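Local atomic coordinates of alcohol dehydrogenase (PDB entry 6ZDZ), a protein that probably oxidises alcohols or reduces the matching carbonyl compounds with a nicotinamide cofactor, as a member of the short-chain dehydrogenase family. Residues V32-D37 and D57-D62; D62-K67 and V109-T114; V136-V141 and Q179-A184. All coordinates share one frame; numbering follows the deposited sequence.

Contact 1 of 3, residues V32-D37 and D57-D62; sequences VMVARD and DVIQAD. With SO4 (sulfate ion), chain C.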
loop_
_atom_site.group_PDB
_atom_site.type_symbol
_atom_site.label_atom_id
_atom_site.label_comp_id
_atom_site.label_asym_id
_atom_site.label_seq_id
_atom_site.Cartn_x
_atom_site.Cartn_y
_atom_site.Cartn_z
ATOM N N VAL A 32 -21.559 2.641 -15.928
ATOM C CA VAL A 32 -20.792 1.523 -16.457
ATOM C C VAL A 32 -20.479 0.637 -15.264
ATOM O O VAL A 32 -19.624 0.978 -14.436
ATOM C CB VAL A 32 -19.508 1.975 -17.166
ATOM C CG1 VAL A 32 -18.740 0.768 -17.684
ATOM C CG2 VAL A 32 -19.834 2.933 -18.301
ATOM N N MET A 33 -21.167 -0.495 -15.166
ATOM C CA MET A 33 -21.020 -1.374 -14.016
ATOM C C MET A 33 -19.987 -2.449 -14.322
ATOM O O MET A 33 -20.102 -3.167 -15.321
ATOM C CB MET A 33 -22.364 -2.002 -13.644
ATOM C CG MET A 33 -23.397 -0.989 -13.172
ATOM S SD MET A 33 -24.981 -1.724 -12.726
ATOM C CE MET A 33 -24.463 -2.930 -11.510
ATOM N N VAL A 34 -18.982 -2.555 -13.457
ATOM C CA VAL A 34 -17.885 -3.501 -13.618
ATOM C C VAL A 34 -17.847 -4.378 -12.377
ATOM O O VAL A 34 -17.747 -3.867 -11.254
ATOM C CB VAL A 34 -16.540 -2.787 -13.824
ATOM C CG1 VAL A 34 -15.414 -3.801 -13.981
ATOM C CG2 VAL A 34 -16.608 -1.858 -15.029
ATOM N N ALA A 35 -17.922 -5.690 -12.577
ATOM C CA ALA A 35 -17.852 -6.631 -11.467
ATOM C C ALA A 35 -17.603 -8.025 -12.019
ATOM O O ALA A 35 -17.849 -8.303 -13.197
ATOM C CB ALA A 35 -19.129 -6.614 -10.622
ATOM N N ARG A 36 -17.107 -8.896 -11.141
ATOM C CA ARG A 36 -16.907 -10.296 -11.488
ATOM C C ARG A 36 -18.223 -11.061 -11.524
ATOM O O ARG A 36 -18.383 -11.981 -12.333
ATOM C CB ARG A 36 -15.943 -10.930 -10.487
ATOM C CG ARG A 36 -15.570 -12.376 -10.758
ATOM C CD ARG A 36 -14.647 -12.880 -9.661
ATOM N NE ARG A 36 -14.639 -14.334 -9.558
ATOM C CZ ARG A 36 -14.334 -14.996 -8.447
ATOM N NH1 ARG A 36 -14.026 -14.327 -7.345
ATOM N NH2 ARG A 36 -14.347 -16.323 -8.433
ATOM N N ASP A 37 -19.173 -10.687 -10.668
ATOM C CA ASP A 37 -20.467 -11.361 -10.567
ATOM C C ASP A 37 -21.416 -10.713 -11.566
ATOM O O ASP A 37 -22.028 -9.679 -11.283
ATOM C CB ASP A 37 -20.998 -11.276 -9.139
ATOM C CG ASP A 37 -22.226 -12.140 -8.910
ATOM O OD1 ASP A 37 -22.939 -12.465 -9.884
ATOM O OD2 ASP A 37 -22.486 -12.491 -7.739
ATOM N N ASP A 57 -24.329 0.181 -18.862
ATOM C CA ASP A 57 -23.527 -0.828 -19.542
ATOM C C ASP A 57 -22.884 -1.741 -18.506
ATOM O O ASP A 57 -22.248 -1.263 -17.561
ATOM C CB ASP A 57 -22.461 -0.178 -20.423
ATOM C CG ASP A 57 -23.059 0.603 -21.578
ATOM O OD1 ASP A 57 -23.888 0.030 -22.317
ATOM O OD2 ASP A 57 -22.703 1.788 -21.745
ATOM N N VAL A 58 -23.051 -3.049 -18.689
ATOM C CA VAL A 58 -22.592 -4.055 -17.738
ATOM C C VAL A 58 -21.372 -4.751 -18.324
ATOM O O VAL A 58 -21.451 -5.356 -19.401
ATOM C CB VAL A 58 -23.702 -5.065 -17.411
ATOM C CG1 VAL A 58 -23.142 -6.238 -16.625
ATOM C CG2 VAL A 58 -24.814 -4.383 -16.632
ATOM N N ILE A 59 -20.246 -4.662 -17.620
ATOM C CA ILE A 59 -18.994 -5.290 -18.034
ATOM C C ILE A 59 -18.598 -6.316 -16.983
ATOM O O ILE A 59 -18.320 -5.957 -15.831
ATOM C CB ILE A 59 -17.872 -4.258 -18.228
ATOM C CG1 ILE A 59 -18.277 -3.209 -19.265
ATOM C CG2 ILE A 59 -16.582 -4.947 -18.641
ATOM C CD1 ILE A 59 -17.232 -2.134 -19.474
ATOM N N GLN A 60 -18.574 -7.588 -17.373
ATOM C CA GLN A 60 -18.049 -8.635 -16.507
ATOM C C GLN A 60 -16.528 -8.633 -16.586
ATOM O O GLN A 60 -15.955 -8.659 -17.680
ATOM C CB GLN A 60 -18.609 -10.000 -16.913
ATOM C CG GLN A 60 -18.363 -11.119 -15.905
ATOM C CD GLN A 60 -16.961 -11.697 -15.989
ATOM O OE1 GLN A 60 -16.321 -11.655 -17.042
ATOM N NE2 GLN A 60 -16.473 -12.235 -14.874
ATOM N N ALA A 61 -15.871 -8.601 -15.427
ATOM C CA ALA A 61 -14.420 -8.478 -15.401
ATOM C C ALA A 61 -13.874 -9.015 -14.087
ATOM O O ALA A 61 -14.317 -8.599 -13.012
ATOM C CB ALA A 61 -13.992 -7.021 -15.596
ATOM N N ASP A 62 -12.918 -9.937 -14.181
ATOM C CA ASP A 62 -12.123 -10.370 -13.032
ATOM C C ASP A 62 -10.862 -9.515 -13.021
ATOM O O ASP A 62 -9.928 -9.757 -13.790
ATOM C CB ASP A 62 -11.796 -11.857 -13.122
ATOM C CG ASP A 62 -11.014 -12.365 -11.918
ATOM O OD1 ASP A 62 -10.749 -11.575 -10.986
ATOM O OD2 ASP A 62 -10.660 -13.564 -11.902
HETATM S S SO4 C . -17.363 -8.538 -7.632
HETATM O O1 SO4 C . -17.730 -7.480 -6.694
HETATM O O2 SO4 C . -18.565 -9.032 -8.300
HETATM O O3 SO4 C . -16.442 -8.005 -8.631
HETATM O O4 SO4 C . -16.722 -9.635 -6.912
#
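Val32 and Val34 meet Ile59 across two parallel neighbours of a Rossmann sheet, the strands of the beta-alpha-beta unit whose crossover is helix 38-52. Ile59 is the bump on the face shared with the two valines: its CD1 leans against Val32 CG1 at 3.7 Å, while its CB lies beside Val34 CG2, filling the notch between them. The other Val34 methyl, CG1, meets Ala61 CB at 3.9 Å. Val72 and Arg75 of helix 66-78 cover this face. Met33, Ala35 and Val58 point to the opposite one, against Met41 of helix 38-52. A ladder of four backbone hydrogen bonds fixes the register, from Met33 N to Asp57 O (2.7 Å) as far as Ala61 N to Ala35 O (3.0 Å). Past the last rung the Gln60 chain, bent at chi2 (-80°), brings NE2 to Arg36 O at 3.2 Å, and this acceptor lies in the amide plane. A sulfate, probably from the crystallisation liquor, sits at the end of strand 31-35, near where relatives that use NADP often hold the 2'-phosphate. Ser13 OG and Asp37 N also bind it, and Arg36 N reaches its O3 at 2.7 Å in a nearly straight bond (179°).

Contact 2 of 3, residues D62-K67 and V109-T114; sequences DLTQQK and VMLNTT. Unlike the reference sequence in segment 62-67: Lys67 (reference Glu).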
loop_
_atom_site.group_PDB
_atom_site.type_symbol
_atom_site.label_atom_id
_atom_site.label_comp_id
_atom_site.label_asym_id
_atom_site.label_seq_id
_atom_site.Cartn_x
_atom_site.Cartn_y
_atom_site.Cartn_z
ATOM N N ASP A 62 -12.918 -9.937 -14.181
ATOM C CA ASP A 62 -12.123 -10.370 -13.032
ATOM C C ASP A 62 -10.862 -9.515 -13.021
ATOM O O ASP A 62 -9.928 -9.757 -13.790
ATOM C CB ASP A 62 -11.796 -11.857 -13.122
ATOM C CG ASP A 62 -11.014 -12.365 -11.918
ATOM O OD1 ASP A 62 -10.749 -11.575 -10.986
ATOM O OD2 ASP A 62 -10.660 -13.564 -11.902
ATOM N N LEU A 63 -10.831 -8.510 -12.147
ATOM C CA LEU A 63 -9.728 -7.557 -12.151
ATOM C C LEU A 63 -8.422 -8.139 -11.625
ATOM O O LEU A 63 -7.430 -7.405 -11.557
ATOM C CB LEU A 63 -10.108 -6.311 -11.349
ATOM C CG LEU A 63 -11.283 -5.511 -11.921
ATOM C CD1 LEU A 63 -11.462 -4.197 -11.176
ATOM C CD2 LEU A 63 -11.104 -5.271 -13.414
ATOM N N THR A 64 -8.388 -9.419 -11.248
ATOM C CA THR A 64 -7.116 -10.096 -11.034
ATOM C C THR A 64 -6.528 -10.632 -12.330
ATOM O O THR A 64 -5.394 -11.126 -12.324
ATOM C CB THR A 64 -7.274 -11.249 -10.036
ATOM O OG1 THR A 64 -8.029 -12.309 -10.638
ATOM C CG2 THR A 64 -7.982 -10.780 -8.778
ATOM N N GLN A 65 -7.270 -10.546 -13.430
ATOM C CA GLN A 65 -6.775 -10.933 -14.742
ATOM C C GLN A 65 -6.212 -9.715 -15.462
ATOM O O GLN A 65 -6.817 -8.638 -15.451
ATOM C CB GLN A 65 -7.893 -11.560 -15.578
ATOM C CG GLN A 65 -8.584 -12.739 -14.914
ATOM C CD GLN A 65 -7.619 -13.846 -14.546
ATOM O OE1 GLN A 65 -7.637 -14.354 -13.423
ATOM N NE2 GLN A 65 -6.774 -14.236 -15.496
ATOM N N GLN A 66 -5.044 -9.893 -16.080
ATOM C CA GLN A 66 -4.461 -8.815 -16.872
ATOM C C GLN A 66 -5.356 -8.457 -18.053
ATOM O O GLN A 66 -5.537 -7.276 -18.372
ATOM C CB GLN A 66 -3.066 -9.214 -17.352
ATOM C CG GLN A 66 -2.509 -8.336 -18.466
ATOM C CD GLN A 66 -2.305 -6.894 -18.040
ATOM O OE1 GLN A 66 -2.226 -6.587 -16.849
ATOM N NE2 GLN A 66 -2.222 -5.999 -19.018
ATOM N N LYS A 67 -5.921 -9.470 -18.713
ATOM C CA LYS A 67 -6.798 -9.234 -19.854
ATOM C C LYS A 67 -8.005 -8.389 -19.460
ATOM O O LYS A 67 -8.291 -7.364 -20.091
ATOM C CB LYS A 67 -7.236 -10.575 -20.445
ATOM C CG LYS A 67 -8.273 -10.490 -21.552
ATOM C CD LYS A 67 -8.566 -11.880 -22.107
ATOM C CE LYS A 67 -9.795 -11.891 -23.003
ATOM N NZ LYS A 67 -11.045 -11.629 -22.239
ATOM N N VAL A 109 -3.641 -7.806 -3.122
ATOM C CA VAL A 109 -2.927 -6.587 -3.486
ATOM C C VAL A 109 -3.390 -6.082 -4.846
ATOM O O VAL A 109 -3.535 -4.874 -5.060
ATOM C CB VAL A 109 -1.408 -6.829 -3.456
ATOM C CG1 VAL A 109 -0.665 -5.594 -3.938
ATOM C CG2 VAL A 109 -0.965 -7.213 -2.051
ATOM N N MET A 110 -3.632 -6.997 -5.787
ATOM C CA MET A 110 -4.062 -6.594 -7.122
ATOM C C MET A 110 -5.404 -5.872 -7.076
ATOM O O MET A 110 -5.569 -4.805 -7.676
ATOM C CB MET A 110 -4.137 -7.819 -8.035
ATOM C CG MET A 110 -4.719 -7.551 -9.410
ATOM S SD MET A 110 -3.471 -6.958 -10.568
ATOM C CE MET A 110 -4.219 -7.408 -12.136
ATOM N N LEU A 111 -6.377 -6.436 -6.355
ATOM C CA LEU A 111 -7.721 -5.868 -6.348
ATOM C C LEU A 111 -7.802 -4.577 -5.542
ATOM O O LEU A 111 -8.575 -3.680 -5.895
ATOM C CB LEU A 111 -8.719 -6.887 -5.801
ATOM C CG LEU A 111 -9.117 -8.016 -6.751
ATOM C CD1 LEU A 111 -9.936 -9.070 -6.025
ATOM C CD2 LEU A 111 -9.888 -7.459 -7.933
ATOM N N ASN A 112 -7.025 -4.460 -4.467
ATOM C CA ASN A 112 -7.142 -3.327 -3.559
ATOM C C ASN A 112 -6.088 -2.254 -3.783
ATOM O O ASN A 112 -6.176 -1.188 -3.165
ATOM C CB ASN A 112 -7.059 -3.802 -2.101
ATOM C CG ASN A 112 -8.235 -4.664 -1.696
ATOM O OD1 ASN A 112 -8.901 -5.264 -2.539
ATOM N ND2 ASN A 112 -8.499 -4.728 -0.396
ATOM N N THR A 113 -5.103 -2.499 -4.645
ATOM C CA THR A 113 -3.980 -1.580 -4.783
ATOM C C THR A 113 -3.593 -1.383 -6.244
ATOM O O THR A 113 -3.634 -0.260 -6.754
ATOM C CB THR A 113 -2.787 -2.087 -3.967
ATOM O OG1 THR A 113 -3.008 -1.819 -2.577
ATOM C CG2 THR A 113 -1.500 -1.422 -4.409
ATOM N N THR A 114 -3.218 -2.466 -6.928
ATOM C CA THR A 114 -2.735 -2.337 -8.299
ATOM C C THR A 114 -3.859 -1.945 -9.253
ATOM O O THR A 114 -3.677 -1.071 -10.108
ATOM C CB THR A 114 -2.080 -3.642 -8.747
ATOM O OG1 THR A 114 -1.196 -4.102 -7.718
ATOM C CG2 THR A 114 -1.293 -3.424 -10.027
#
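Thr64 and Met110, their CA atoms 6.1 Å apart, mark where the type I turn from Asp62 to Gln65 comes up against helix 109-114, which widens here into a pi-type turn. No hydrogen bond joins the two segments, which meet by packing. Met110 CG lies over Thr64 CA, and the chain, bent at chi2 (85°), carries CE to Leu63 O at 3.3 Å. Leu111 makes the other half of the contact: CD2 touches Leu63 CB at 3.6 Å, and CG meets Thr64 CG2 at 3.6 Å. With chi1 at 70°, Thr64 keeps this methyl on the helix while OG1 turns back to Asp62. There OD1 accepts from Thr64 OG1 (2.8 Å) and from Thr64 N (3.2 Å), both from the same face of the carboxylate; the second bond makes an Asx turn. With an alanine at Thr64, Leu111 would probably lose its methyl partner and Asp62 OD1 one of its two donors within the turn. Gln65 then takes the N-cap position of helix 66-78, whose Leu69 touches both Leu63 and Met110. The loop after strand 56-60 thus packs on helix 102-130, whose Val109 and Thr114 pack on the second subunit, as it leads into helix 66-78.

Contact 3 of 3, residues V136-V141 and Q179-A184; sequences VNIGSV and QAVLPA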
loop_
_atom_site.group_PDB
_atom_site.type_symbol
_atom_site.label_atom_id
_atom_site.label_comp_id
_atom_site.label_asym_id
_atom_site.label_seq_id
_atom_site.Cartn_x
_atom_site.Cartn_y
_atom_site.Cartn_z
ATOM N N VAL A 136 -13.098 8.644 -7.005
ATOM C CA VAL A 136 -13.512 8.294 -5.653
ATOM C C VAL A 136 -12.885 6.949 -5.315
ATOM O O VAL A 136 -13.238 5.921 -5.906
ATOM C CB VAL A 136 -15.039 8.248 -5.516
ATOM C CG1 VAL A 136 -15.438 7.954 -4.075
ATOM C CG2 VAL A 136 -15.654 9.554 -5.990
ATOM N N ASN A 137 -11.959 6.953 -4.362
ATOM C CA ASN A 137 -11.271 5.746 -3.926
ATOM C C ASN A 137 -11.888 5.273 -2.618
ATOM O O ASN A 137 -11.936 6.028 -1.640
ATOM C CB ASN A 137 -9.775 6.007 -3.756
ATOM C CG ASN A 137 -9.089 6.335 -5.067
ATOM O OD1 ASN A 137 -9.343 5.701 -6.091
ATOM N ND2 ASN A 137 -8.216 7.334 -5.041
ATOM N N ILE A 138 -12.359 4.028 -2.600
ATOM C CA ILE A 138 -12.975 3.444 -1.412
ATOM C C ILE A 138 -11.871 2.760 -0.612
ATOM O O ILE A 138 -11.415 1.669 -0.959
ATOM C CB ILE A 138 -14.101 2.476 -1.776
ATOM C CG1 ILE A 138 -15.134 3.172 -2.664
ATOM C CG2 ILE A 138 -14.758 1.930 -0.517
ATOM C CD1 ILE A 138 -15.755 4.396 -2.028
ATOM N N GLY A 139 -11.439 3.410 0.464
ATOM C CA GLY A 139 -10.482 2.822 1.379
ATOM C C GLY A 139 -11.174 2.149 2.544
ATOM O O GLY A 139 -12.212 1.508 2.365
ATOM N N SER A 140 -10.611 2.288 3.741
ATOM C CA SER A 140 -11.201 1.733 4.952
ATOM C C SER A 140 -10.467 2.303 6.154
ATOM O O SER A 140 -9.292 2.668 6.058
ATOM C CB SER A 140 -11.132 0.201 4.970
ATOM O OG SER A 140 -11.484 -0.305 6.245
ATOM N N VAL A 141 -11.171 2.375 7.287
ATOM C CA VAL A 141 -10.535 2.789 8.535
ATOM C C VAL A 141 -9.572 1.742 9.067
ATOM O O VAL A 141 -8.788 2.040 9.975
ATOM C CB VAL A 141 -11.586 3.119 9.615
ATOM C CG1 VAL A 141 -12.542 4.192 9.117
ATOM C CG2 VAL A 141 -12.344 1.864 10.018
ATOM N N GLN A 179 -11.459 11.985 -4.072
ATOM C CA GLN A 179 -12.035 11.757 -2.757
ATOM C C GLN A 179 -11.607 10.398 -2.223
ATOM O O GLN A 179 -11.562 9.413 -2.965
ATOM C CB GLN A 179 -13.564 11.835 -2.805
ATOM C CG GLN A 179 -14.239 11.684 -1.450
ATOM C CD GLN A 179 -15.734 11.460 -1.563
ATOM O OE1 GLN A 179 -16.236 11.048 -2.611
ATOM N NE2 GLN A 179 -16.455 11.731 -0.481
ATOM N N ALA A 180 -11.291 10.356 -0.934
ATOM C CA ALA A 180 -11.026 9.114 -0.221
ATOM C C ALA A 180 -12.182 8.857 0.735
ATOM O O ALA A 180 -12.440 9.667 1.633
ATOM C CB ALA A 180 -9.701 9.183 0.538
ATOM N N VAL A 181 -12.873 7.738 0.543
ATOM C CA VAL A 181 -13.967 7.321 1.412
ATOM C C VAL A 181 -13.468 6.168 2.266
ATOM O O VAL A 181 -12.927 5.186 1.742
ATOM C CB VAL A 181 -15.212 6.914 0.604
ATOM C CG1 VAL A 181 -16.329 6.467 1.536
ATOM C CG2 VAL A 181 -15.671 8.067 -0.276
ATOM N N LEU A 182 -13.645 6.285 3.582
ATOM C CA LEU A 182 -13.073 5.350 4.548
ATOM C C LEU A 182 -14.202 4.758 5.381
ATOM O O LEU A 182 -14.526 5.271 6.464
ATOM C CB LEU A 182 -12.030 6.039 5.429
ATOM C CG LEU A 182 -10.637 6.254 4.817
ATOM C CD1 LEU A 182 -10.632 7.282 3.695
ATOM C CD2 LEU A 182 -9.651 6.653 5.886
ATOM N N PRO A 183 -14.827 3.681 4.914
ATOM C CA PRO A 183 -15.884 3.036 5.696
ATOM C C PRO A 183 -15.319 2.331 6.919
ATOM O O PRO A 183 -14.115 2.113 7.059
ATOM C CB PRO A 183 -16.489 2.028 4.711
ATOM C CG PRO A 183 -16.060 2.507 3.355
ATOM C CD PRO A 183 -14.705 3.093 3.572
ATOM N N ALA A 184 -16.229 1.971 7.817
ATOM C CA ALA A 184 -15.870 1.185 8.984
ATOM C C ALA A 184 -15.681 -0.278 8.593
ATOM O O ALA A 184 -16.033 -0.707 7.491
ATOM C CB ALA A 184 -16.937 1.317 10.067
HETATM O O HOH W 1 -13.831 -1.407 5.602
#
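Val136 and Ile138 share one face of the parallel Rossmann sheet with Gln179 and Val181, in the beta-alpha-beta unit that crosses over through helix 151-171. Val136 CG1 abuts Val181 CG2 at 3.8 Å; the Val136 and Gln179 side chains lie side by side, with CG1 against OE1. Ile138 folds back at chi2 (-58°), which sets CD1 against Val181 CB (3.7 Å), while its CG2 approaches Pro183 CG, the two side chains crossing at about a right angle. Backbone bonds lock the strands, Asn137 N to Gln179 O and Val181 N to Asn137 O, both 2.9 Å. Beyond them Gly139 N meets Val181 O and Val141 N meets Pro183 O (3.0 Å), both Val141 methyls lying to one side of the Pro183 oxygen. Farther out, Tyr20 of helix 15-27 and Phe218 of helix 207-219 cover the Val136 face, where Gln179 NE2 is bonded to Thr225 and Ala214 O. On the opposite face the Asn137 amide is bonded to Asn87 and Ser164. Ser140 lies beside Tyr153 and Lys157, consistent with the Ser-Tyr-Lys active site of this family. Its OG bonds to Val142 N and to one water, 2.7 Å from Ser140 OG and 3.0 Å from Ala184 O.

In the fold
The three contacts follow one another along the chain. Contacts 1 and 3 belong to the same seven-stranded parallel sheet but to different halves of it: strands 6-10 and 82-87 run between their strand pairs, and their centres are 21 Å apart. Contact 2 shares Asp62 with contact 1, from whose centre it lies 13 Å away, and continues from strand 56-60 into helix 66-78. Helix 102-130 then leads from contact 2 to strand 134-138 of contact 3, whose nearest atoms are about 6 Å off. Contact 1 thus holds the sulfate end of the probable cofactor groove and contact 3 the likely catalytic end, while contacts 2 and 3 both touch the second subunit.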